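Local coordinates for cytochrome c-552/4 domain-containing protein (Ignicoccus hospitalis KIN4/I, PDB 4QO5), which carries eight heme c groups on a membrane-associated chain and probably moves electrons along them, at residues S290-P295 with V300-T305; A450-D453 with V458-F461; S477-Y482 with Q489-F494. All coordinates share one frame; numbering follows the deposited sequence.

Contact 1 of 3, residues S290-P295 with V300-T305; sequences SLLVNP and VIAERT. With HEC (heme c), chain F.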
loop_
_atom_site.group_PDB
_atom_site.type_symbol
_atom_site.label_atom_id
_atom_site.label_comp_id
_atom_site.label_asym_id
_atom_site.label_seq_id
_atom_site.Cartn_x
_atom_site.Cartn_y
_atom_site.Cartn_z
ATOM N N SER A 290 -7.119 21.564 -11.434
ATOM C CA SER A 290 -6.568 22.851 -10.982
ATOM C C SER A 290 -6.548 23.961 -12.033
ATOM O O SER A 290 -6.386 23.699 -13.214
ATOM C CB SER A 290 -5.135 22.646 -10.496
ATOM O OG SER A 290 -5.117 21.851 -9.323
ATOM N N LEU A 291 -6.660 25.204 -11.573
ATOM C CA LEU A 291 -6.263 26.355 -12.375
ATOM C C LEU A 291 -4.736 26.362 -12.441
ATOM O O LEU A 291 -4.065 26.365 -11.410
ATOM C CB LEU A 291 -6.743 27.643 -11.719
ATOM C CG LEU A 291 -6.172 28.966 -12.232
ATOM C CD1 LEU A 291 -6.488 29.187 -13.730
ATOM C CD2 LEU A 291 -6.726 30.123 -11.392
ATOM N N LEU A 292 -4.191 26.335 -13.649
ATOM C CA LEU A 292 -2.740 26.355 -13.846
ATOM C C LEU A 292 -2.360 27.570 -14.681
ATOM O O LEU A 292 -2.953 27.817 -15.734
ATOM C CB LEU A 292 -2.273 25.083 -14.550
ATOM C CG LEU A 292 -2.489 23.741 -13.834
ATOM C CD1 LEU A 292 -1.873 22.624 -14.682
ATOM C CD2 LEU A 292 -1.954 23.691 -12.368
ATOM N N VAL A 293 -1.395 28.346 -14.194
ATOM C CA VAL A 293 -0.981 29.577 -14.864
ATOM C C VAL A 293 0.536 29.588 -15.074
ATOM O O VAL A 293 1.304 29.216 -14.170
ATOM C CB VAL A 293 -1.411 30.824 -14.047
ATOM C CG1 VAL A 293 -0.990 32.109 -14.743
ATOM C CG2 VAL A 293 -2.920 30.835 -13.855
ATOM N N ASN A 294 0.973 30.003 -16.264
ATOM C CA ASN A 294 2.406 30.086 -16.537
ATOM C C ASN A 294 3.047 31.192 -15.690
ATOM O O ASN A 294 2.598 32.336 -15.721
ATOM C CB ASN A 294 2.644 30.332 -18.025
ATOM C CG ASN A 294 4.110 30.268 -18.397
ATOM O OD1 ASN A 294 4.905 31.116 -17.988
ATOM N ND2 ASN A 294 4.471 29.270 -19.190
ATOM N N PRO A 295 4.101 30.848 -14.922
ATOM C CA PRO A 295 4.673 31.792 -13.949
ATOM C C PRO A 295 5.378 32.978 -14.575
ATOM O O PRO A 295 5.555 34.009 -13.918
ATOM C CB PRO A 295 5.683 30.930 -13.171
ATOM C CG PRO A 295 5.972 29.769 -14.060
ATOM C CD PRO A 295 4.685 29.504 -14.795
ATOM N N VAL A 300 -2.940 31.355 -19.013
ATOM C CA VAL A 300 -3.656 30.259 -18.376
ATOM C C VAL A 300 -3.366 28.967 -19.129
ATOM O O VAL A 300 -3.651 28.849 -20.315
ATOM C CB VAL A 300 -5.174 30.518 -18.324
ATOM C CG1 VAL A 300 -5.915 29.292 -17.779
ATOM C CG2 VAL A 300 -5.460 31.727 -17.460
ATOM N N ILE A 301 -2.764 28.008 -18.438
ATOM C CA ILE A 301 -2.462 26.706 -19.012
ATOM C C ILE A 301 -3.686 25.799 -18.967
ATOM O O ILE A 301 -3.957 25.035 -19.898
ATOM C CB ILE A 301 -1.292 26.052 -18.243
ATOM C CG1 ILE A 301 -0.002 26.849 -18.472
ATOM C CG2 ILE A 301 -1.121 24.574 -18.634
ATOM C CD1 ILE A 301 1.128 26.453 -17.496
ATOM N N ALA A 302 -4.435 25.884 -17.873
ATOM C CA ALA A 302 -5.656 25.106 -17.742
ATOM C C ALA A 302 -6.588 25.873 -16.827
ATOM O O ALA A 302 -6.163 26.347 -15.775
ATOM C CB ALA A 302 -5.355 23.728 -17.142
ATOM N N GLU A 303 -7.845 26.010 -17.236
ATOM C CA GLU A 303 -8.865 26.599 -16.371
ATOM C C GLU A 303 -9.317 25.600 -15.309
ATOM O O GLU A 303 -9.468 24.401 -15.577
ATOM C CB GLU A 303 -10.068 27.067 -17.208
ATOM C CG GLU A 303 -9.735 28.169 -18.197
ATOM C CD GLU A 303 -9.583 29.547 -17.546
ATOM O OE1 GLU A 303 -9.918 29.701 -16.348
ATOM O OE2 GLU A 303 -9.135 30.486 -18.244
ATOM N N ARG A 304 -9.542 26.089 -14.096
ATOM C CA ARG A 304 -10.046 25.224 -13.036
ATOM C C ARG A 304 -11.374 24.597 -13.444
ATOM O O ARG A 304 -12.217 25.249 -14.106
ATOM C CB ARG A 304 -10.237 26.010 -11.749
ATOM C CG ARG A 304 -10.494 25.124 -10.521
ATOM C CD ARG A 304 -10.825 25.970 -9.322
ATOM N NE ARG A 304 -9.699 26.799 -8.903
ATOM C CZ ARG A 304 -9.680 28.126 -8.942
ATOM N NH1 ARG A 304 -10.716 28.804 -9.437
ATOM N NH2 ARG A 304 -8.607 28.774 -8.502
ATOM N N THR A 305 -11.564 23.334 -13.081
ATOM C CA THR A 305 -12.881 22.721 -13.253
ATOM C C THR A 305 -13.315 21.872 -12.059
ATOM O O THR A 305 -12.517 21.105 -11.517
ATOM C CB THR A 305 -12.955 21.858 -14.531
ATOM O OG1 THR A 305 -14.295 21.385 -14.708
ATOM C CG2 THR A 305 -12.009 20.666 -14.454
HETATM FE FE HEC F . -13.614 22.065 -4.552
HETATM C CHA HEC F . -10.886 24.187 -4.745
HETATM C CHB HEC F . -15.613 24.627 -3.558
HETATM C CHC HEC F . -16.342 19.923 -4.430
HETATM C CHD HEC F . -11.667 19.473 -5.573
HETATM N NA HEC F . -13.262 23.969 -4.202
HETATM C C1A HEC F . -12.113 24.704 -4.392
HETATM C C2A HEC F . -12.380 26.088 -4.115
HETATM C C3A HEC F . -13.672 26.195 -3.811
HETATM C C4A HEC F . -14.280 24.879 -3.864
HETATM C CMA HEC F . -14.408 27.492 -3.450
HETATM C CAA HEC F . -11.355 27.240 -4.180
HETATM C CBA HEC F . -11.005 27.541 -5.644
HETATM C CGA HEC F . -12.207 28.154 -6.321
HETATM O O1A HEC F . -12.513 29.340 -6.042
HETATM O O2A HEC F . -12.856 27.455 -7.134
HETATM N NB HEC F . -15.532 22.256 -4.042
HETATM C C1B HEC F . -16.221 23.411 -3.761
HETATM C C2B HEC F . -17.636 23.090 -3.693
HETATM C C3B HEC F . -17.745 21.784 -4.018
HETATM C C4B HEC F . -16.458 21.251 -4.182
HETATM C CMB HEC F . -18.740 24.159 -3.498
HETATM C CAB HEC F . -18.824 20.718 -4.307
HETATM C CBB HEC F . -19.977 21.322 -5.186
HETATM N NC HEC F . -14.009 20.174 -4.927
HETATM C C1C HEC F . -15.124 19.391 -4.775
HETATM C C2C HEC F . -14.773 17.991 -4.766
HETATM C C3C HEC F . -13.567 17.995 -5.354
HETATM C C4C HEC F . -12.994 19.286 -5.268
HETATM C CMC HEC F . -15.869 16.912 -4.956
HETATM C CAC HEC F . -12.616 16.922 -5.883
HETATM C CBC HEC F . -13.283 15.814 -6.750
HETATM N ND HEC F . -11.608 21.849 -5.055
HETATM C C1D HEC F . -11.026 20.673 -5.490
HETATM C C2D HEC F . -9.664 20.916 -5.851
HETATM C C3D HEC F . -9.418 22.386 -5.561
HETATM C C4D HEC F . -10.695 22.888 -5.105
HETATM C CMD HEC F . -8.642 19.883 -6.374
HETATM C CAD HEC F . -8.141 23.202 -5.814
HETATM C CBD HEC F . -8.380 23.760 -7.227
HETATM C CGD HEC F . -7.150 24.333 -7.871
HETATM O O1D HEC F . -7.295 25.295 -8.676
HETATM O O2D HEC F . -6.027 23.837 -7.608
#

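Contact 2 of 3, residues A450-D453 with V458-F461; sequences AHVD and VTLF. With CA (calcium ion), chain J.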
loop_
_atom_site.group_PDB
_atom_site.type_symbol
_atom_site.label_atom_id
_atom_site.label_comp_id
_atom_site.label_asym_id
_atom_site.label_seq_id
_atom_site.Cartn_x
_atom_site.Cartn_y
_atom_site.Cartn_z
ATOM N N ALA A 450 -22.552 -22.162 -15.467
ATOM C CA ALA A 450 -23.156 -21.026 -14.784
ATOM C C ALA A 450 -24.552 -20.772 -15.329
ATOM O O ALA A 450 -24.859 -21.155 -16.458
ATOM C CB ALA A 450 -22.293 -19.784 -14.943
ATOM N N HIS A 451 -25.382 -20.114 -14.523
ATOM C CA HIS A 451 -26.783 -19.847 -14.856
ATOM C C HIS A 451 -26.997 -18.367 -15.143
ATOM O O HIS A 451 -26.398 -17.508 -14.502
ATOM C CB HIS A 451 -27.692 -20.282 -13.693
ATOM C CG HIS A 451 -29.066 -19.676 -13.728
ATOM N ND1 HIS A 451 -29.429 -18.601 -12.942
ATOM C CD2 HIS A 451 -30.167 -20.001 -14.449
ATOM C CE1 HIS A 451 -30.690 -18.288 -13.181
ATOM N NE2 HIS A 451 -31.161 -19.119 -14.092
ATOM N N VAL A 452 -27.859 -18.059 -16.101
ATOM C CA VAL A 452 -28.143 -16.667 -16.411
ATOM C C VAL A 452 -29.624 -16.488 -16.756
ATOM O O VAL A 452 -30.251 -17.384 -17.323
ATOM C CB VAL A 452 -27.228 -16.138 -17.545
ATOM C CG1 VAL A 452 -27.610 -16.754 -18.887
ATOM C CG2 VAL A 452 -27.272 -14.619 -17.609
ATOM N N ASP A 453 -30.173 -15.335 -16.384
ATOM C CA ASP A 453 -31.576 -14.991 -16.635
ATOM C C ASP A 453 -31.652 -13.466 -16.715
ATOM O O ASP A 453 -31.567 -12.791 -15.694
ATOM C CB ASP A 453 -32.453 -15.533 -15.497
ATOM C CG ASP A 453 -33.904 -15.055 -15.570
ATOM O OD1 ASP A 453 -34.329 -14.534 -16.622
ATOM O OD2 ASP A 453 -34.629 -15.218 -14.563
ATOM N N VAL A 458 -29.162 -9.842 -11.465
ATOM C CA VAL A 458 -28.217 -10.268 -10.437
ATOM C C VAL A 458 -27.554 -11.591 -10.847
ATOM O O VAL A 458 -26.435 -11.885 -10.439
ATOM C CB VAL A 458 -28.890 -10.382 -9.043
ATOM C CG1 VAL A 458 -29.890 -11.529 -9.027
ATOM C CG2 VAL A 458 -27.840 -10.564 -7.948
ATOM N N THR A 459 -28.246 -12.371 -11.683
ATOM C CA THR A 459 -27.747 -13.668 -12.139
ATOM C C THR A 459 -26.579 -13.558 -13.112
ATOM O O THR A 459 -25.980 -14.570 -13.490
ATOM C CB THR A 459 -28.859 -14.494 -12.822
ATOM O OG1 THR A 459 -29.276 -13.838 -14.034
ATOM C CG2 THR A 459 -30.041 -14.657 -11.893
ATOM N N LEU A 460 -26.266 -12.336 -13.532
ATOM C CA LEU A 460 -25.107 -12.096 -14.385
ATOM C C LEU A 460 -23.815 -12.168 -13.589
ATOM O O LEU A 460 -22.756 -12.402 -14.163
ATOM C CB LEU A 460 -25.191 -10.716 -15.033
ATOM C CG LEU A 460 -26.315 -10.508 -16.043
ATOM C CD1 LEU A 460 -26.530 -9.020 -16.285
ATOM C CD2 LEU A 460 -25.943 -11.226 -17.341
ATOM N N PHE A 461 -23.915 -11.972 -12.271
ATOM C CA PHE A 461 -22.752 -11.657 -11.453
ATOM C C PHE A 461 -22.667 -12.489 -10.178
ATOM O O PHE A 461 -21.854 -12.182 -9.306
ATOM C CB PHE A 461 -22.786 -10.185 -11.011
ATOM C CG PHE A 461 -22.980 -9.205 -12.132
ATOM C CD1 PHE A 461 -22.020 -9.064 -13.125
ATOM C CD2 PHE A 461 -24.103 -8.394 -12.167
ATOM C CE1 PHE A 461 -22.197 -8.156 -14.147
ATOM C CE2 PHE A 461 -24.287 -7.490 -13.179
ATOM C CZ PHE A 461 -23.331 -7.362 -14.171
HETATM CA CA CA J . -25.290 -16.594 -12.667
HETATM O O HOH W 1 -27.292 -17.218 -11.549
#

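Contact 3 of 3, residues S477-Y482 with Q489-F494; sequences SNSIRY and QDWTTF. With HEC (heme c), chain E.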
loop_
_atom_site.group_PDB
_atom_site.type_symbol
_atom_site.label_atom_id
_atom_site.label_comp_id
_atom_site.label_asym_id
_atom_site.label_seq_id
_atom_site.Cartn_x
_atom_site.Cartn_y
_atom_site.Cartn_z
ATOM N N SER A 477 -8.229 -4.974 -16.600
ATOM C CA SER A 477 -8.191 -4.083 -17.766
ATOM C C SER A 477 -8.134 -2.652 -17.269
ATOM O O SER A 477 -7.372 -1.846 -17.788
ATOM C CB SER A 477 -9.390 -4.288 -18.691
ATOM O OG SER A 477 -9.377 -5.577 -19.275
ATOM N N ASN A 478 -8.932 -2.342 -16.247
ATOM C CA ASN A 478 -8.891 -1.006 -15.662
ATOM C C ASN A 478 -7.500 -0.628 -15.165
ATOM O O ASN A 478 -7.014 0.467 -15.427
ATOM C CB ASN A 478 -9.879 -0.889 -14.504
ATOM C CG ASN A 478 -11.315 -0.721 -14.976
ATOM O OD1 ASN A 478 -11.590 -0.615 -16.178
ATOM N ND2 ASN A 478 -12.239 -0.705 -14.026
ATOM N N SER A 479 -6.870 -1.528 -14.421
ATOM C CA SER A 479 -5.554 -1.235 -13.872
ATOM C C SER A 479 -4.531 -1.004 -14.978
ATOM O O SER A 479 -3.684 -0.110 -14.881
ATOM C CB SER A 479 -5.088 -2.353 -12.942
ATOM O OG SER A 479 -5.826 -2.330 -11.732
ATOM N N ILE A 480 -4.617 -1.803 -16.032
ATOM C CA ILE A 480 -3.675 -1.662 -17.147
ATOM C C ILE A 480 -3.815 -0.300 -17.817
ATOM O O ILE A 480 -2.823 0.373 -18.118
ATOM C CB ILE A 480 -3.878 -2.785 -18.187
ATOM C CG1 ILE A 480 -3.427 -4.120 -17.595
ATOM C CG2 ILE A 480 -3.078 -2.493 -19.480
ATOM C CD1 ILE A 480 -3.960 -5.331 -18.346
ATOM N N ARG A 481 -5.062 0.112 -18.038
ATOM C CA ARG A 481 -5.337 1.399 -18.651
ATOM C C ARG A 481 -4.925 2.541 -17.721
ATOM O O ARG A 481 -4.287 3.489 -18.158
ATOM C CB ARG A 481 -6.818 1.498 -19.026
ATOM C CG ARG A 481 -7.206 0.529 -20.144
ATOM C CD ARG A 481 -8.655 0.741 -20.586
ATOM N NE ARG A 481 -9.631 0.241 -19.619
ATOM C CZ ARG A 481 -10.369 -0.852 -19.802
ATOM N NH1 ARG A 481 -10.225 -1.578 -20.899
ATOM N NH2 ARG A 481 -11.246 -1.229 -18.882
ATOM N N TYR A 482 -5.258 2.429 -16.435
ATOM C CA TYR A 482 -4.861 3.450 -15.466
ATOM C C TYR A 482 -3.339 3.606 -15.399
ATOM O O TYR A 482 -2.813 4.732 -15.331
ATOM C CB TYR A 482 -5.339 3.055 -14.060
ATOM C CG TYR A 482 -6.729 3.518 -13.676
ATOM C CD1 TYR A 482 -7.805 3.401 -14.546
ATOM C CD2 TYR A 482 -6.962 4.047 -12.418
ATOM C CE1 TYR A 482 -9.092 3.813 -14.155
ATOM C CE2 TYR A 482 -8.233 4.456 -12.025
ATOM C CZ TYR A 482 -9.284 4.344 -12.892
ATOM O OH TYR A 482 -10.539 4.759 -12.472
ATOM N N GLN A 489 3.774 1.024 -13.098
ATOM C CA GLN A 489 4.637 -0.060 -13.519
ATOM C C GLN A 489 4.031 -1.388 -13.066
ATOM O O GLN A 489 3.573 -2.182 -13.885
ATOM C CB GLN A 489 6.050 0.127 -12.953
ATOM C CG GLN A 489 6.828 1.297 -13.581
ATOM C CD GLN A 489 6.618 2.618 -12.851
ATOM O OE1 GLN A 489 6.110 2.656 -11.726
ATOM N NE2 GLN A 489 7.009 3.710 -13.491
ATOM N N ASP A 490 3.990 -1.629 -11.760
ATOM C CA ASP A 490 3.486 -2.928 -11.314
ATOM C C ASP A 490 1.969 -3.068 -11.416
ATOM O O ASP A 490 1.467 -4.181 -11.556
ATOM C CB ASP A 490 4.033 -3.334 -9.939
ATOM C CG ASP A 490 4.409 -4.817 -9.879
ATOM O OD1 ASP A 490 4.362 -5.509 -10.929
ATOM O OD2 ASP A 490 4.801 -5.285 -8.793
ATOM N N TRP A 491 1.236 -1.953 -11.404
ATOM C CA TRP A 491 -0.211 -2.041 -11.602
ATOM C C TRP A 491 -0.565 -2.469 -13.029
ATOM O O TRP A 491 -1.659 -2.954 -13.284
ATOM C CB TRP A 491 -0.947 -0.750 -11.176
ATOM C CG TRP A 491 -1.583 -0.951 -9.850
ATOM C CD1 TRP A 491 -2.855 -1.360 -9.608
ATOM C CD2 TRP A 491 -0.938 -0.866 -8.579
ATOM N NE1 TRP A 491 -3.055 -1.508 -8.253
ATOM C CE2 TRP A 491 -1.893 -1.196 -7.599
ATOM C CE3 TRP A 491 0.355 -0.517 -8.173
ATOM C CZ2 TRP A 491 -1.597 -1.205 -6.235
ATOM C CZ3 TRP A 491 0.647 -0.515 -6.825
ATOM C CH2 TRP A 491 -0.319 -0.856 -5.870
ATOM N N THR A 492 0.369 -2.300 -13.960
ATOM C CA THR A 492 0.143 -2.781 -15.317
ATOM C C THR A 492 0.656 -4.209 -15.499
ATOM O O THR A 492 0.510 -4.789 -16.576
ATOM C CB THR A 492 0.865 -1.905 -16.370
ATOM O OG1 THR A 492 2.277 -1.952 -16.132
ATOM C CG2 THR A 492 0.399 -0.468 -16.285
ATOM N N THR A 493 1.265 -4.773 -14.456
ATOM C CA THR A 493 1.944 -6.053 -14.592
ATOM C C THR A 493 1.454 -7.125 -13.589
ATOM O O THR A 493 0.401 -7.723 -13.791
ATOM C CB THR A 493 3.476 -5.855 -14.501
ATOM O OG1 THR A 493 3.862 -4.764 -15.358
ATOM C CG2 THR A 493 4.214 -7.112 -14.927
ATOM N N PHE A 494 2.215 -7.377 -12.527
ATOM C CA PHE A 494 1.935 -8.527 -11.668
ATOM C C PHE A 494 0.892 -8.255 -10.596
ATOM O O PHE A 494 0.141 -9.151 -10.214
ATOM C CB PHE A 494 3.210 -9.023 -10.988
ATOM C CG PHE A 494 4.218 -9.608 -11.931
ATOM C CD1 PHE A 494 3.931 -10.758 -12.662
ATOM C CD2 PHE A 494 5.471 -9.042 -12.039
ATOM C CE1 PHE A 494 4.889 -11.309 -13.512
ATOM C CE2 PHE A 494 6.415 -9.576 -12.881
ATOM C CZ PHE A 494 6.125 -10.718 -13.617
HETATM FE FE HEC E . 11.087 -8.132 -13.604
HETATM C CHA HEC E . 14.072 -9.252 -12.209
HETATM C CHB HEC E . 10.875 -11.078 -15.330
HETATM C CHC HEC E . 8.029 -7.187 -14.871
HETATM C CHD HEC E . 11.038 -5.488 -11.476
HETATM N NA HEC E . 12.235 -9.843 -13.688
HETATM C C1A HEC E . 13.476 -10.064 -13.139
HETATM C C2A HEC E . 14.021 -11.280 -13.713
HETATM C C3A HEC E . 13.113 -11.761 -14.561
HETATM C C4A HEC E . 11.982 -10.879 -14.556
HETATM C CMA HEC E . 13.167 -13.039 -15.423
HETATM C CAA HEC E . 15.408 -11.893 -13.416
HETATM C CBA HEC E . 16.279 -11.479 -14.607
HETATM C CGA HEC E . 17.726 -11.893 -14.454
HETATM O O1A HEC E . 18.191 -12.769 -15.230
HETATM O O2A HEC E . 18.410 -11.345 -13.560
HETATM N NB HEC E . 9.771 -8.956 -14.853
HETATM C C1B HEC E . 9.833 -10.197 -15.440
HETATM C C2B HEC E . 8.683 -10.392 -16.284
HETATM C C3B HEC E . 7.873 -9.345 -16.086
HETATM C C4B HEC E . 8.566 -8.398 -15.246
HETATM C CMB HEC E . 8.399 -11.716 -17.037
HETATM C CAB HEC E . 6.457 -9.006 -16.606
HETATM C CBB HEC E . 5.525 -10.134 -17.099
HETATM N NC HEC E . 9.746 -6.697 -13.245
HETATM C C1C HEC E . 8.592 -6.377 -13.925
HETATM C C2C HEC E . 8.208 -5.021 -13.587
HETATM C C3C HEC E . 8.985 -4.709 -12.538
HETATM C C4C HEC E . 10.013 -5.667 -12.381
HETATM C CMC HEC E . 6.850 -4.419 -14.031
HETATM C CAC HEC E . 9.101 -3.540 -11.575
HETATM C CBC HEC E . 7.717 -3.249 -10.921
HETATM N ND HEC E . 12.357 -7.467 -12.092
HETATM C C1D HEC E . 12.109 -6.345 -11.322
HETATM C C2D HEC E . 13.128 -6.233 -10.314
HETATM C C3D HEC E . 14.065 -7.412 -10.527
HETATM C C4D HEC E . 13.513 -8.125 -11.651
HETATM C CMD HEC E . 13.240 -5.145 -9.242
HETATM C CAD HEC E . 15.313 -7.794 -9.696
HETATM C CBD HEC E . 14.804 -8.416 -8.399
HETATM C CGD HEC E . 15.926 -9.028 -7.606
HETATM O O1D HEC E . 15.718 -9.267 -6.390
HETATM O O2D HEC E . 17.016 -9.275 -8.168
HETATM O O HOH W 2 9.832 -9.219 -11.713
#

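Contact 1 of 3, residues S290-P295 with V300-T305
The carbonyl oxygen of L292 accepts two backbone N-H groups of the facing strand, 2.7 Å from I301 N to L292 O and 3.2 Å from A302 N to L292 O, both arriving over the same face of the carbonyl plane. Two residues facing one make this a classic beta bulge in a short antiparallel hairpin. The return bond, from L292 N to A302 O, is nearly straight (170°) at 2.9 Å. Beyond the bulge, V293 and V300 form a non-hydrogen-bonded antiparallel pair. The L291 and V300 side chains cross at about a right angle, with L291 CD1 4.1 Å from V300 CG1; compact aliphatic branches suit this step, where L291 is buried and V300 only partly so.

At the other end of the hairpin both segments hold a heme propionate. L291 N and R304 NE each donate to heme O1D, the latter at 2.8 Å, while S290 OG donates to heme O2D at 2.8 Å. With CG anti to the backbone N (chi1 -168°) and a bend at chi3, R304 lays its guanidinium between L291 CB on one face and the other propionate's CBA over the centre of the opposite face. R230 adds another bond to this heme, whose iron is bound by H306. Arginine charge and fixed N-H donors would probably favour an ionised propionate and may thereby influence the heme potential.

Contact 2 of 3, residues A450-D453 with V458-F461
A calcium site in the loop between helix 413-447 and helix 464-485 brings H451 and T459 together through their backbone carbonyls. H451 O and T459 O each lie 2.3 Å from the calcium ion, and the 3.1 Å between H451 O and T459 O reflects the shared metal. A water takes a further place, and acidic oxygens come from D462 and E463, just before helix 464-485, and from E466 in its first turn, a hard, anionic shell well matched to calcium.

Because H451 and T459 bind through main-chain oxygens, their own side chains are left for a second layer. The imidazole of H451 meets the metal-bound water in its ring plane, 2.9 Å from H451 ND1, which probably steadies that ligand. T459 turns OG1 into the crowded position between its backbone N and carbonyl carbon (chi1 65°). There it accepts from D453 N at 2.9 Å (142°) and also bonds to K456 O; a hydroxyl can serve both, tying the loop across its own turn. Its methyl CG2 goes the other way, approaching H451 obliquely. V452 CG2 lies 3.7 Å from L460 CD2, both side chains resting against W445 of helix 413-447.

Contact 3 of 3, residues S477-Y482 with Q489-F494
S479, on helix 464-485, faces W491 with a side chain short enough for the chain to pass close. Its CB lies 3.5 Å from W491 O, and S479 OG, at the tip, sits in the plane of the indole at its edge, 3.8 Å from W491 CD1. OG is hydrogen-bonded back to F475 O in its own helix. At the next residue, T492 CG2 lies 3.8 Å from I480 O.

The loop's polar groups are mostly used within it: T492 N and T493 OG1 reach Q489 O from opposite faces of its plane, and F494 N donates to D490 OD1 at 3.3 Å (155°) from above the carboxylate plane. W491 NE1 instead binds D241, and T492 OG1 bonds to T165 O of the second subunit, whose D243 lies close to D490. D490, T493 and F494 meet a heme, F494 CZ 3.3 Å from its C3B. With an alanine at this position, F494 N is likely to lose its acceptor, and the D490 carboxylate's contact with heme CBC would go. Helix and loop meet by van der Waals contact alone across these segments, and the bonds inside the loop probably fix its shape against the heme.

In the fold
From the N terminus the chain first closes contact 1, a hairpin in which residues 294-299 turn strand 292-293 back on strand 300-302, beside helix 393-407. Contact 2 follows, closing a short turn within the loop between helix 413-447 and helix 464-485, and contact 3 then folds the loop after that second helix back upon its later turns. The three run in series, so none nests or crosses another. Contacts 1 and 2, whose centres are 48 Å apart, lie on opposite sides of the chain's centre; contact 3 is about 28 Å from contact 2, centre to centre, and helix 464-485 links them. Contacts 1 and 3 also both touch the second subunit.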